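Local coordinates for putative glycosyltransferase (Mannosyltransferase) involved in glycosylating the PBCV-1 major capsid protein (Paramecium bursaria Chlorella virus 1, PDB 2P6W) that probably transfers sugar from a UDP-sugar donor, through its manganese-binding N-terminal domain, during glycosylation of the viral major capsid protein, at residues C7-S12 with E74-L79; S34-N39 with N91-S96; Y107-E112 with Y160-I165; Y118-G123 with Y152-V157. All coordinates share one frame; numbering follows the deposited sequence.

Contact 1: C7-S12 with E74-L79; sequences CITILS and EWFLWL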
# COMPACT_ATOMS: atom_id res chain seq x y z
N CYS A 7 -3.65 1.50 -16.83
CA CYS A 7 -4.74 1.94 -16.00
C CYS A 7 -4.42 1.53 -14.56
O CYS A 7 -4.32 0.33 -14.26
CB CYS A 7 -6.04 1.29 -16.46
SG CYS A 7 -7.42 1.73 -15.43
N ILE A 8 -4.24 2.53 -13.70
CA ILE A 8 -3.90 2.30 -12.29
C ILE A 8 -5.04 2.75 -11.39
O ILE A 8 -5.60 3.83 -11.60
CB ILE A 8 -2.62 3.05 -11.93
CG1 ILE A 8 -1.44 2.45 -12.68
CG2 ILE A 8 -2.36 3.05 -10.39
CD1 ILE A 8 -0.21 3.37 -12.73
N THR A 9 -5.38 1.92 -10.39
CA THR A 9 -6.34 2.29 -9.36
C THR A 9 -5.60 2.28 -8.03
O THR A 9 -5.06 1.24 -7.63
CB THR A 9 -7.50 1.27 -9.27
OG1 THR A 9 -8.27 1.35 -10.47
CG2 THR A 9 -8.40 1.52 -8.05
N ILE A 10 -5.54 3.43 -7.38
CA ILE A 10 -4.96 3.48 -6.04
C ILE A 10 -6.09 3.22 -5.08
O ILE A 10 -7.18 3.77 -5.24
CB ILE A 10 -4.28 4.84 -5.76
CG1 ILE A 10 -3.24 5.11 -6.85
CG2 ILE A 10 -3.66 4.85 -4.33
CD1 ILE A 10 -2.38 6.33 -6.64
N LEU A 11 -5.82 2.39 -4.08
CA LEU A 11 -6.82 2.09 -3.06
C LEU A 11 -6.24 2.22 -1.67
O LEU A 11 -5.05 1.99 -1.44
CB LEU A 11 -7.46 0.71 -3.25
CG LEU A 11 -6.51 -0.49 -3.21
CD1 LEU A 11 -7.17 -1.67 -2.52
CD2 LEU A 11 -6.08 -0.88 -4.60
N SER A 12 -7.12 2.59 -0.74
CA SER A 12 -6.75 2.69 0.67
C SER A 12 -8.03 2.65 1.46
O SER A 12 -9.11 2.33 0.91
CB SER A 12 -6.00 4.00 0.93
OG SER A 12 -5.42 4.03 2.24
N GLU A 74 -5.61 -2.29 -14.59
CA GLU A 74 -4.51 -3.21 -14.85
C GLU A 74 -3.63 -3.38 -13.63
O GLU A 74 -3.24 -4.50 -13.30
CB GLU A 74 -3.65 -2.70 -16.00
CG GLU A 74 -4.40 -2.65 -17.32
CD GLU A 74 -3.56 -2.02 -18.40
OE1 GLU A 74 -2.65 -2.72 -18.89
OE2 GLU A 74 -3.79 -0.83 -18.72
N TRP A 75 -3.31 -2.27 -12.97
CA TRP A 75 -2.52 -2.30 -11.73
C TRP A 75 -3.28 -1.69 -10.56
O TRP A 75 -3.77 -0.56 -10.66
CB TRP A 75 -1.22 -1.52 -11.88
CG TRP A 75 -0.19 -2.28 -12.65
CD1 TRP A 75 0.14 -2.12 -13.96
CD2 TRP A 75 0.63 -3.35 -12.16
NE1 TRP A 75 1.11 -3.03 -14.32
CE2 TRP A 75 1.44 -3.78 -13.23
CE3 TRP A 75 0.76 -3.97 -10.92
CZ2 TRP A 75 2.37 -4.82 -13.10
CZ3 TRP A 75 1.70 -5.02 -10.79
CH2 TRP A 75 2.47 -5.42 -11.87
N PHE A 76 -3.37 -2.45 -9.47
CA PHE A 76 -3.94 -1.96 -8.21
C PHE A 76 -2.78 -1.56 -7.33
O PHE A 76 -1.78 -2.27 -7.26
CB PHE A 76 -4.76 -3.05 -7.52
CG PHE A 76 -5.99 -3.42 -8.28
CD1 PHE A 76 -7.18 -2.72 -8.09
CD2 PHE A 76 -5.95 -4.46 -9.21
CE1 PHE A 76 -8.32 -3.05 -8.81
CE2 PHE A 76 -7.10 -4.79 -9.95
CZ PHE A 76 -8.28 -4.08 -9.74
N LEU A 77 -2.90 -0.41 -6.67
CA LEU A 77 -1.84 0.06 -5.79
C LEU A 77 -2.46 0.29 -4.41
O LEU A 77 -3.24 1.22 -4.24
CB LEU A 77 -1.22 1.35 -6.35
CG LEU A 77 -0.23 2.06 -5.43
CD1 LEU A 77 0.91 1.12 -5.01
CD2 LEU A 77 0.34 3.30 -6.09
N TRP A 78 -2.12 -0.57 -3.45
CA TRP A 78 -2.55 -0.37 -2.06
C TRP A 78 -1.60 0.61 -1.37
O TRP A 78 -0.39 0.42 -1.44
CB TRP A 78 -2.50 -1.70 -1.27
CG TRP A 78 -2.66 -1.43 0.18
CD1 TRP A 78 -1.67 -1.30 1.12
CD2 TRP A 78 -3.89 -1.14 0.86
NE1 TRP A 78 -2.21 -0.97 2.34
CE2 TRP A 78 -3.57 -0.87 2.21
CE3 TRP A 78 -5.24 -1.08 0.46
CZ2 TRP A 78 -4.55 -0.54 3.16
CZ3 TRP A 78 -6.21 -0.77 1.42
CH2 TRP A 78 -5.86 -0.50 2.75
N LEU A 79 -2.16 1.63 -0.70
CA LEU A 79 -1.39 2.50 0.20
C LEU A 79 -2.02 2.49 1.58
O LEU A 79 -3.24 2.72 1.72
CB LEU A 79 -1.43 3.95 -0.30
CG LEU A 79 -0.91 4.22 -1.71
CD1 LEU A 79 -1.03 5.71 -2.01
CD2 LEU A 79 0.52 3.72 -1.93
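Leu11 sets its two methyl branches against the edges of Trp78 and Phe76 on one side of a pair of buried strands. CD1 meets the indole at its edge and in its plane, 3.6 Å from Trp78 CE3, with the two side chains crossing at about a right angle. CD2 goes the other way and lies 3.9 Å from Phe76 CB, close to the edge of the phenyl ring. Leu11 CG takes the crowded position between the backbone N and the carbonyl carbon (chi1 60°), next to Trp78 CE3. On the other side of the sheet Ile10 lies alongside Leu77, pointing the same way, and its CG2 closes to 3.6 Å from Leu79 CD1. Helix 20-36 covers that layer through Val29 and Cys33, while helix 59-69 covers Leu11 and Phe76 through Ile62 and Ile63. Strands 8-12 and 75-79 are parallel neighbours inside the sheet, with helices packed on both sides, as in the Rossmann-like nucleotide-binding core of GT-A glycosyltransferases. Between them Thr9 and Leu11 alternate with Trp75, Leu77 and Leu79 as donors and acceptors, the tightest rung being Leu11 N to Leu77 O at 2.8 Å. At the leading end Cys7 O accepts from both Glu74 N and Trp75 N. The Glu74 carboxylate returns to the same residue: Cys7 N donates to OE2 at 3.0 Å, from 46° out of the carboxylate plane. At the far end Ser12 OG donates to Leu79 O at 2.6 Å, and on the next strand Trp78 NE1 bonds to Asp80, a ligand of the manganese ion.

Contact 2: S34-N39 with N91-S96; sequences SIHGYN and NKPITS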
# COMPACT_ATOMS: atom_id res chain seq x y z
N SER A 34 -6.42 12.48 -9.25
CA SER A 34 -7.08 13.42 -10.16
C SER A 34 -6.08 14.03 -11.15
O SER A 34 -6.40 14.24 -12.32
CB SER A 34 -7.81 14.52 -9.37
OG SER A 34 -6.91 15.49 -8.87
N ILE A 35 -4.86 14.29 -10.68
CA ILE A 35 -3.82 14.89 -11.53
C ILE A 35 -3.42 13.99 -12.70
O ILE A 35 -3.20 14.47 -13.83
CB ILE A 35 -2.60 15.35 -10.70
CG1 ILE A 35 -2.99 16.51 -9.78
CG2 ILE A 35 -1.42 15.79 -11.61
CD1 ILE A 35 -1.97 16.86 -8.70
N HIS A 36 -3.35 12.69 -12.45
CA HIS A 36 -2.81 11.76 -13.43
C HIS A 36 -3.84 10.85 -14.06
O HIS A 36 -3.50 10.03 -14.91
CB HIS A 36 -1.69 10.93 -12.78
CG HIS A 36 -0.61 11.78 -12.23
ND1 HIS A 36 0.34 12.38 -13.03
CD2 HIS A 36 -0.40 12.24 -10.97
CE1 HIS A 36 1.13 13.13 -12.27
NE2 HIS A 36 0.70 13.06 -11.02
N GLY A 37 -5.10 10.98 -13.63
CA GLY A 37 -6.18 10.21 -14.24
C GLY A 37 -6.27 8.80 -13.68
O GLY A 37 -6.88 7.93 -14.30
N TYR A 38 -5.67 8.57 -12.51
CA TYR A 38 -5.79 7.26 -11.88
C TYR A 38 -7.13 7.14 -11.18
O TYR A 38 -7.69 8.14 -10.74
CB TYR A 38 -4.69 7.02 -10.83
CG TYR A 38 -3.28 7.24 -11.30
CD1 TYR A 38 -2.83 6.73 -12.52
CD2 TYR A 38 -2.36 7.91 -10.49
CE1 TYR A 38 -1.50 6.91 -12.95
CE2 TYR A 38 -1.03 8.11 -10.91
CZ TYR A 38 -0.61 7.61 -12.14
OH TYR A 38 0.69 7.79 -12.56
N ASN A 39 -7.64 5.92 -11.04
CA ASN A 39 -8.86 5.72 -10.26
C ASN A 39 -8.46 5.72 -8.80
O ASN A 39 -7.32 5.40 -8.47
CB ASN A 39 -9.53 4.37 -10.57
CG ASN A 39 -9.78 4.17 -12.05
OD1 ASN A 39 -9.37 3.14 -12.65
ND2 ASN A 39 -10.44 5.14 -12.67
N ASN A 91 3.11 16.21 -9.11
CA ASN A 91 2.90 16.35 -10.55
C ASN A 91 3.65 15.30 -11.38
O ASN A 91 3.66 15.37 -12.62
CB ASN A 91 3.21 17.78 -11.03
CG ASN A 91 2.29 18.81 -10.41
OD1 ASN A 91 2.75 19.78 -9.81
ND2 ASN A 91 0.99 18.59 -10.54
N LYS A 92 4.26 14.32 -10.71
CA LYS A 92 5.00 13.29 -11.43
C LYS A 92 4.26 11.96 -11.36
O LYS A 92 3.86 11.53 -10.26
CB LYS A 92 6.40 13.13 -10.85
CG LYS A 92 7.29 14.36 -11.03
CD LYS A 92 8.59 14.16 -10.29
CE LYS A 92 9.54 15.35 -10.47
NZ LYS A 92 10.77 15.17 -9.62
N PRO A 93 4.08 11.29 -12.52
CA PRO A 93 3.30 10.05 -12.54
C PRO A 93 4.08 8.89 -11.94
O PRO A 93 5.31 8.93 -11.86
CB PRO A 93 3.07 9.80 -14.03
CG PRO A 93 4.29 10.39 -14.69
CD PRO A 93 4.62 11.62 -13.86
N ILE A 94 3.35 7.86 -11.54
CA ILE A 94 3.94 6.70 -10.88
C ILE A 94 4.99 6.06 -11.77
O ILE A 94 6.01 5.56 -11.29
CB ILE A 94 2.84 5.67 -10.54
CG1 ILE A 94 2.01 6.15 -9.34
CG2 ILE A 94 3.45 4.28 -10.31
CD1 ILE A 94 0.69 5.37 -9.15
N THR A 95 4.73 6.09 -13.07
CA THR A 95 5.58 5.47 -14.07
C THR A 95 6.91 6.21 -14.27
O THR A 95 7.82 5.68 -14.92
CB THR A 95 4.81 5.29 -15.39
OG1 THR A 95 4.13 6.51 -15.71
CG2 THR A 95 3.77 4.17 -15.23
N SER A 96 7.05 7.41 -13.69
CA SER A 96 8.35 8.08 -13.69
C SER A 96 9.28 7.48 -12.63
O SER A 96 10.49 7.72 -12.66
CB SER A 96 8.22 9.59 -13.48
OG SER A 96 7.67 9.88 -12.20
O HOH W 1 1.21 6.65 -14.86
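Tyr38 OH is gripped from two directions. Ile94 N donates to it at 2.8 Å with an N-H...O angle of 161°. A water in the plane of the phenol ring lies 2.6 Å from Tyr38 OH and continues to Thr95 OG1. Those bonds hold the end of the phenol against Pro93 and Ile94, and Pro93 CB also touches the hydroxyl. Ile94 CD1 packs on the same ring 3.7 Å from Tyr38 CE2, approaching obliquely, and His36 CB lies over a face of the phenol toward its rim. Next along, the His36 imidazole is sandwiched. Pro93 CA sits over one face, 4.0 Å from the ring centroid and 23° off the normal, in a CH-pi contact; Ile35 CG2 lies over the opposite face, toward the rim. His36 CG stands beside its own backbone N (chi1 -57°), and from there the ring extends to the backbone of 91-93. His36 CE1 comes to 3.4 Å from Asn91 O at the ring edge, while NE2 makes its hydrogen bond to Lys90 O. With both faces packed and NE2 bonded, the ring has little freedom to turn. At the outer rim the amide nitrogen Asn91 ND2 rests 3.8 Å from Ile35 CG2. Gly37, with positive phi, ends helix 20-36 and lets the chain turn back through Tyr38 into strand 39-43. Residues 91-96 pack against this turn of a beta-alpha-beta crossover in which strand 8-13, helix 20-36 and strand 39-43 follow one another, the two strands parallel neighbours in the sheet.

Contact 3: Y107-E112 with Y160-I165; sequences YHTFHE and YVFPRI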
# COMPACT_ATOMS: atom_id res chain seq x y z
N TYR A 107 3.43 -8.77 -8.79
CA TYR A 107 3.59 -7.91 -7.61
C TYR A 107 4.85 -7.09 -7.68
O TYR A 107 5.90 -7.63 -8.00
CB TYR A 107 3.72 -8.79 -6.36
CG TYR A 107 2.43 -9.35 -5.82
CD1 TYR A 107 1.69 -8.67 -4.85
CD2 TYR A 107 1.94 -10.58 -6.28
CE1 TYR A 107 0.48 -9.18 -4.37
CE2 TYR A 107 0.76 -11.09 -5.80
CZ TYR A 107 0.03 -10.39 -4.85
OH TYR A 107 -1.16 -10.92 -4.38
N HIS A 108 4.75 -5.79 -7.39
CA HIS A 108 5.91 -4.98 -7.08
C HIS A 108 5.86 -4.62 -5.60
O HIS A 108 4.84 -4.09 -5.13
CB HIS A 108 5.91 -3.70 -7.92
CG HIS A 108 6.22 -3.95 -9.36
ND1 HIS A 108 5.24 -4.15 -10.31
CD2 HIS A 108 7.40 -4.08 -10.00
CE1 HIS A 108 5.81 -4.39 -11.48
NE2 HIS A 108 7.12 -4.34 -11.32
N THR A 109 6.92 -4.96 -4.87
CA THR A 109 7.01 -4.71 -3.44
C THR A 109 8.33 -4.01 -3.12
O THR A 109 9.16 -3.79 -4.01
CB THR A 109 6.89 -6.04 -2.63
OG1 THR A 109 7.93 -6.94 -3.06
CG2 THR A 109 5.52 -6.66 -2.88
N PHE A 110 8.51 -3.65 -1.85
CA PHE A 110 9.64 -2.81 -1.42
C PHE A 110 10.25 -3.33 -0.15
O PHE A 110 9.54 -3.74 0.76
CB PHE A 110 9.18 -1.35 -1.26
CG PHE A 110 8.49 -0.86 -2.47
CD1 PHE A 110 9.23 -0.38 -3.55
CD2 PHE A 110 7.11 -0.99 -2.60
CE1 PHE A 110 8.60 -0.01 -4.73
CE2 PHE A 110 6.47 -0.62 -3.76
CZ PHE A 110 7.21 -0.13 -4.84
N HIS A 111 11.58 -3.34 -0.11
CA HIS A 111 12.25 -3.72 1.12
C HIS A 111 12.30 -2.56 2.10
O HIS A 111 11.88 -1.44 1.77
CB HIS A 111 13.65 -4.31 0.85
CG HIS A 111 14.68 -3.31 0.42
ND1 HIS A 111 15.28 -2.45 1.31
CD2 HIS A 111 15.26 -3.08 -0.78
CE1 HIS A 111 16.16 -1.70 0.67
NE2 HIS A 111 16.18 -2.08 -0.60
N GLU A 112 12.77 -2.84 3.31
CA GLU A 112 12.90 -1.80 4.36
C GLU A 112 14.25 -1.92 5.05
O GLU A 112 14.38 -1.63 6.24
CB GLU A 112 11.74 -1.86 5.36
CG GLU A 112 11.46 -3.24 6.00
CD GLU A 112 10.42 -3.20 7.11
OE1 GLU A 112 9.60 -2.26 7.13
OE2 GLU A 112 10.43 -4.13 7.95
N TYR A 160 4.08 -17.03 1.67
CA TYR A 160 3.08 -17.91 1.06
C TYR A 160 2.97 -17.64 -0.44
O TYR A 160 3.06 -18.56 -1.26
CB TYR A 160 1.71 -17.76 1.74
CG TYR A 160 0.74 -18.83 1.34
CD1 TYR A 160 0.63 -20.00 2.09
CD2 TYR A 160 -0.07 -18.68 0.21
CE1 TYR A 160 -0.25 -20.99 1.71
CE2 TYR A 160 -0.96 -19.67 -0.17
CZ TYR A 160 -1.05 -20.82 0.58
OH TYR A 160 -1.93 -21.82 0.22
N VAL A 161 2.79 -16.38 -0.82
CA VAL A 161 2.54 -16.07 -2.23
C VAL A 161 3.81 -16.19 -3.07
O VAL A 161 3.84 -16.89 -4.08
CB VAL A 161 1.92 -14.66 -2.43
CG1 VAL A 161 1.81 -14.32 -3.90
CG2 VAL A 161 0.53 -14.61 -1.78
N PHE A 162 4.86 -15.49 -2.63
CA PHE A 162 6.06 -15.42 -3.46
C PHE A 162 6.63 -16.80 -3.87
O PHE A 162 6.96 -17.00 -5.05
CB PHE A 162 7.13 -14.54 -2.81
CG PHE A 162 6.89 -13.05 -2.95
CD1 PHE A 162 5.72 -12.54 -3.54
CD2 PHE A 162 7.82 -12.15 -2.42
CE1 PHE A 162 5.51 -11.15 -3.64
CE2 PHE A 162 7.61 -10.78 -2.52
CZ PHE A 162 6.47 -10.28 -3.13
N PRO A 163 6.75 -17.75 -2.92
CA PRO A 163 7.26 -19.07 -3.33
C PRO A 163 6.46 -19.75 -4.42
O PRO A 163 7.01 -20.57 -5.16
CB PRO A 163 7.19 -19.89 -2.04
CG PRO A 163 7.33 -18.89 -0.96
CD PRO A 163 6.53 -17.70 -1.46
N ARG A 164 5.18 -19.38 -4.54
CA ARG A 164 4.29 -20.05 -5.48
C ARG A 164 4.24 -19.37 -6.85
O ARG A 164 3.64 -19.93 -7.78
CB ARG A 164 2.89 -20.13 -4.88
CG ARG A 164 2.73 -21.15 -3.73
CD ARG A 164 1.40 -20.97 -3.00
NE ARG A 164 1.15 -22.08 -2.08
CZ ARG A 164 1.78 -22.25 -0.93
NH1 ARG A 164 2.70 -21.39 -0.52
NH2 ARG A 164 1.51 -23.32 -0.17
N ILE A 165 4.86 -18.19 -6.97
CA ILE A 165 4.91 -17.43 -8.23
C ILE A 165 6.35 -16.99 -8.59
O ILE A 165 6.63 -15.80 -8.80
CB ILE A 165 3.90 -16.23 -8.23
CG1 ILE A 165 4.16 -15.30 -7.03
CG2 ILE A 165 2.44 -16.74 -8.17
CD1 ILE A 165 3.57 -13.90 -7.21
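Strand 107-110 and helix 160-164 meet through Tyr107 and Phe162, the two segment axes approaching to 11.7 Å at 127° between their directions, and the closest CA atoms, those of these two residues, stand 8.9 Å apart. Backbones so far separated leave the whole contact to side chains. The helix is kinked at Pro163, whose nitrogen has no bond to the preceding turn, and Ile165, further on in the chain, still reaches the strand. Tyr107 receives three groups, all meeting its ring obliquely. Val161 CG1 lies 3.9 Å from Tyr107 CE2. Ile165 CD1 lies 3.8 Å from Tyr107 CD2. Phe162 CE1 comes in at the base of the ring, 4.0 Å from Tyr107 CB. Val161 and Ile165 cross the tyrosine at about a right angle. Phe162 starts out across the line between the segments, but its ring swings toward the strand and ends tip to tip with Thr109. Thr109 OG1 stands between the backbone N and the carbonyl carbon (chi1 58°), which brings it to the edge of the phenyl ring and into its plane, 3.6 Å from Phe162 CZ, with Thr109 CG2 close to the same carbon. Beyond the pair, Phe162 stacks on Tyr169 at the start of the edge strand 169-172, and Ile134 of helix 132-140 packs on both Tyr107 and Val161. What joins helix to sheet here is apolar packing; the hydroxyls of Tyr107 and Thr109 make their hydrogen bonds with Glu135 and the carbonyl of Ile170, so Thr109 OG1 can lie against the phenyl edge while bonded.

Contact 4: Y118-G123 with Y152-V157; sequences YPINTG and YEQKTV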
# COMPACT_ATOMS: atom_id res chain seq x y z
N TYR A 118 11.57 -6.77 8.49
CA TYR A 118 11.05 -7.81 7.60
C TYR A 118 11.55 -7.60 6.15
O TYR A 118 11.88 -6.46 5.76
CB TYR A 118 9.51 -7.84 7.68
CG TYR A 118 8.94 -9.15 7.18
CD1 TYR A 118 9.11 -10.33 7.92
CD2 TYR A 118 8.28 -9.24 5.96
CE1 TYR A 118 8.62 -11.54 7.47
CE2 TYR A 118 7.78 -10.45 5.50
CZ TYR A 118 7.96 -11.60 6.26
OH TYR A 118 7.50 -12.81 5.79
N PRO A 119 11.70 -8.69 5.35
CA PRO A 119 12.23 -8.46 4.00
C PRO A 119 11.43 -7.54 3.06
O PRO A 119 12.02 -6.98 2.14
CB PRO A 119 12.32 -9.86 3.40
CG PRO A 119 12.45 -10.76 4.59
CD PRO A 119 11.57 -10.13 5.66
N ILE A 120 10.13 -7.41 3.29
CA ILE A 120 9.33 -6.45 2.52
C ILE A 120 8.43 -5.65 3.46
O ILE A 120 8.05 -6.13 4.55
CB ILE A 120 8.48 -7.11 1.38
CG1 ILE A 120 7.50 -8.15 1.94
CG2 ILE A 120 9.38 -7.75 0.35
CD1 ILE A 120 6.49 -8.71 0.91
N ASN A 121 8.08 -4.44 3.03
CA ASN A 121 7.09 -3.65 3.75
C ASN A 121 5.92 -3.39 2.80
O ASN A 121 6.09 -2.70 1.79
CB ASN A 121 7.72 -2.35 4.22
CG ASN A 121 6.76 -1.47 4.96
OD1 ASN A 121 5.74 -1.03 4.41
ND2 ASN A 121 7.09 -1.16 6.21
N THR A 122 4.75 -3.94 3.14
CA THR A 122 3.61 -3.91 2.22
C THR A 122 2.67 -2.73 2.45
O THR A 122 1.52 -2.75 2.00
CB THR A 122 2.81 -5.24 2.25
OG1 THR A 122 2.46 -5.55 3.60
CG2 THR A 122 3.63 -6.39 1.61
N GLY A 123 3.18 -1.69 3.11
CA GLY A 123 2.44 -0.43 3.27
C GLY A 123 2.18 0.23 1.92
O GLY A 123 1.27 1.06 1.77
N TYR A 152 1.54 -10.66 9.47
CA TYR A 152 0.19 -10.81 8.89
C TYR A 152 0.21 -10.87 7.36
O TYR A 152 0.85 -11.76 6.81
CB TYR A 152 -0.76 -9.72 9.42
CG TYR A 152 -0.70 -9.56 10.91
CD1 TYR A 152 -0.95 -10.63 11.75
CD2 TYR A 152 -0.38 -8.32 11.48
CE1 TYR A 152 -0.90 -10.48 13.13
CE2 TYR A 152 -0.33 -8.16 12.86
CZ TYR A 152 -0.60 -9.24 13.67
OH TYR A 152 -0.54 -9.10 15.05
N GLU A 153 -0.51 -9.99 6.67
CA GLU A 153 -0.54 -10.04 5.19
C GLU A 153 0.86 -9.88 4.62
O GLU A 153 1.17 -10.40 3.54
CB GLU A 153 -1.49 -8.96 4.62
CG GLU A 153 -1.35 -8.69 3.11
CD GLU A 153 -0.30 -7.63 2.78
OE1 GLU A 153 0.36 -7.11 3.72
OE2 GLU A 153 -0.13 -7.29 1.58
N GLN A 154 1.71 -9.16 5.34
CA GLN A 154 3.06 -8.92 4.85
C GLN A 154 3.87 -10.22 4.80
O GLN A 154 4.59 -10.49 3.84
CB GLN A 154 3.72 -7.91 5.78
CG GLN A 154 5.11 -7.50 5.39
CD GLN A 154 5.56 -6.30 6.21
OE1 GLN A 154 5.18 -5.17 5.93
NE2 GLN A 154 6.39 -6.55 7.22
N LYS A 155 3.73 -11.02 5.86
CA LYS A 155 4.35 -12.34 5.91
C LYS A 155 3.70 -13.29 4.90
O LYS A 155 4.37 -14.12 4.28
CB LYS A 155 4.24 -12.91 7.33
CG LYS A 155 4.66 -14.38 7.41
CD LYS A 155 5.16 -14.80 8.80
CE LYS A 155 4.15 -14.53 9.90
NZ LYS A 155 4.76 -14.98 11.21
N THR A 156 2.39 -13.15 4.71
CA THR A 156 1.68 -14.05 3.80
C THR A 156 2.12 -13.80 2.36
O THR A 156 2.36 -14.75 1.60
CB THR A 156 0.16 -13.88 3.94
OG1 THR A 156 -0.17 -14.04 5.33
CG2 THR A 156 -0.57 -14.91 3.06
N VAL A 157 2.22 -12.54 1.97
CA VAL A 157 2.74 -12.23 0.65
C VAL A 157 4.15 -12.79 0.48
O VAL A 157 4.44 -13.48 -0.50
CB VAL A 157 2.68 -10.70 0.38
CG1 VAL A 157 3.50 -10.34 -0.87
CG2 VAL A 157 1.25 -10.26 0.19
O HOH W 2 2.38 -4.22 5.96
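The Tyr118 ring and the Gln154 side-chain amide lie nearly parallel, 19° apart, and slide past each other in opposite directions. Gln154 NE2 comes within 3.4 Å of Tyr118 CB, obliquely to the ring; Pro119 CD lies over one face of the phenol toward its rim, and Ile120 O is at the edge, in plane. The far end of the ring crosses Lys155, with Tyr118 OH 3.2 Å from Lys155 CA and hydrogen-bonded to Glu159 one turn on. Gln154 CG stands anti to the backbone N (chi1 -177°) and the chain stays extended beyond it (chi2 169°), which carries the amide to the loop: Thr122 N donates to OE1 at 3.1 Å. Residues 118-123 lead into strand 124-128 along the first turns of helix 153-164, which follows Tyr152 at its N-cap. Within the loop Asn121 OD1 accepts from Gly123 N, an Asx turn; the Asn121 side chain lies next to His195, a manganese ligand. Thr122 and Glu153 meet tip to tip, OG1 donating to the syn lone pair of Glu153 OE1 at 2.6 Å. A water donates both to Thr122 OG1 and, at 3.0 Å, to Gln154 OE1, tying the two polar centres together. On the apolar flank Ile120 CD1 meets Val157 CG1 at 3.8 Å. Glu153 OE2 forms a salt bridge with Lys125, while OE1, besides its bond from Thr122, makes a long, weak ion pair with Arg59, which binds UDP-glucose in the complex.

Contact 1 pairs two inner strands of the six-stranded sheet. Contact 2 joins it on one flank through strand 39-43, where Ile10 N probably bonds to Asn39 O at 2.9 Å. On the other side, contact 3 touches contact 1 where Trp75 CH2 lies 3.4 Å from His108 ND1. Contacts 3 and 4 share helix 153-164, have centres about 8 Å apart and are tied by Phe110 O to Asn121 N at 2.8 Å. Contacts 1 and 4 touch where Trp78 CD1 lies 3.6 Å from Thr122 O, and both come near the metal: the side chains of Trp78 and Asn121 lie about 7 and 6 Å from the manganese ion, whereas contact 2 lies away from it.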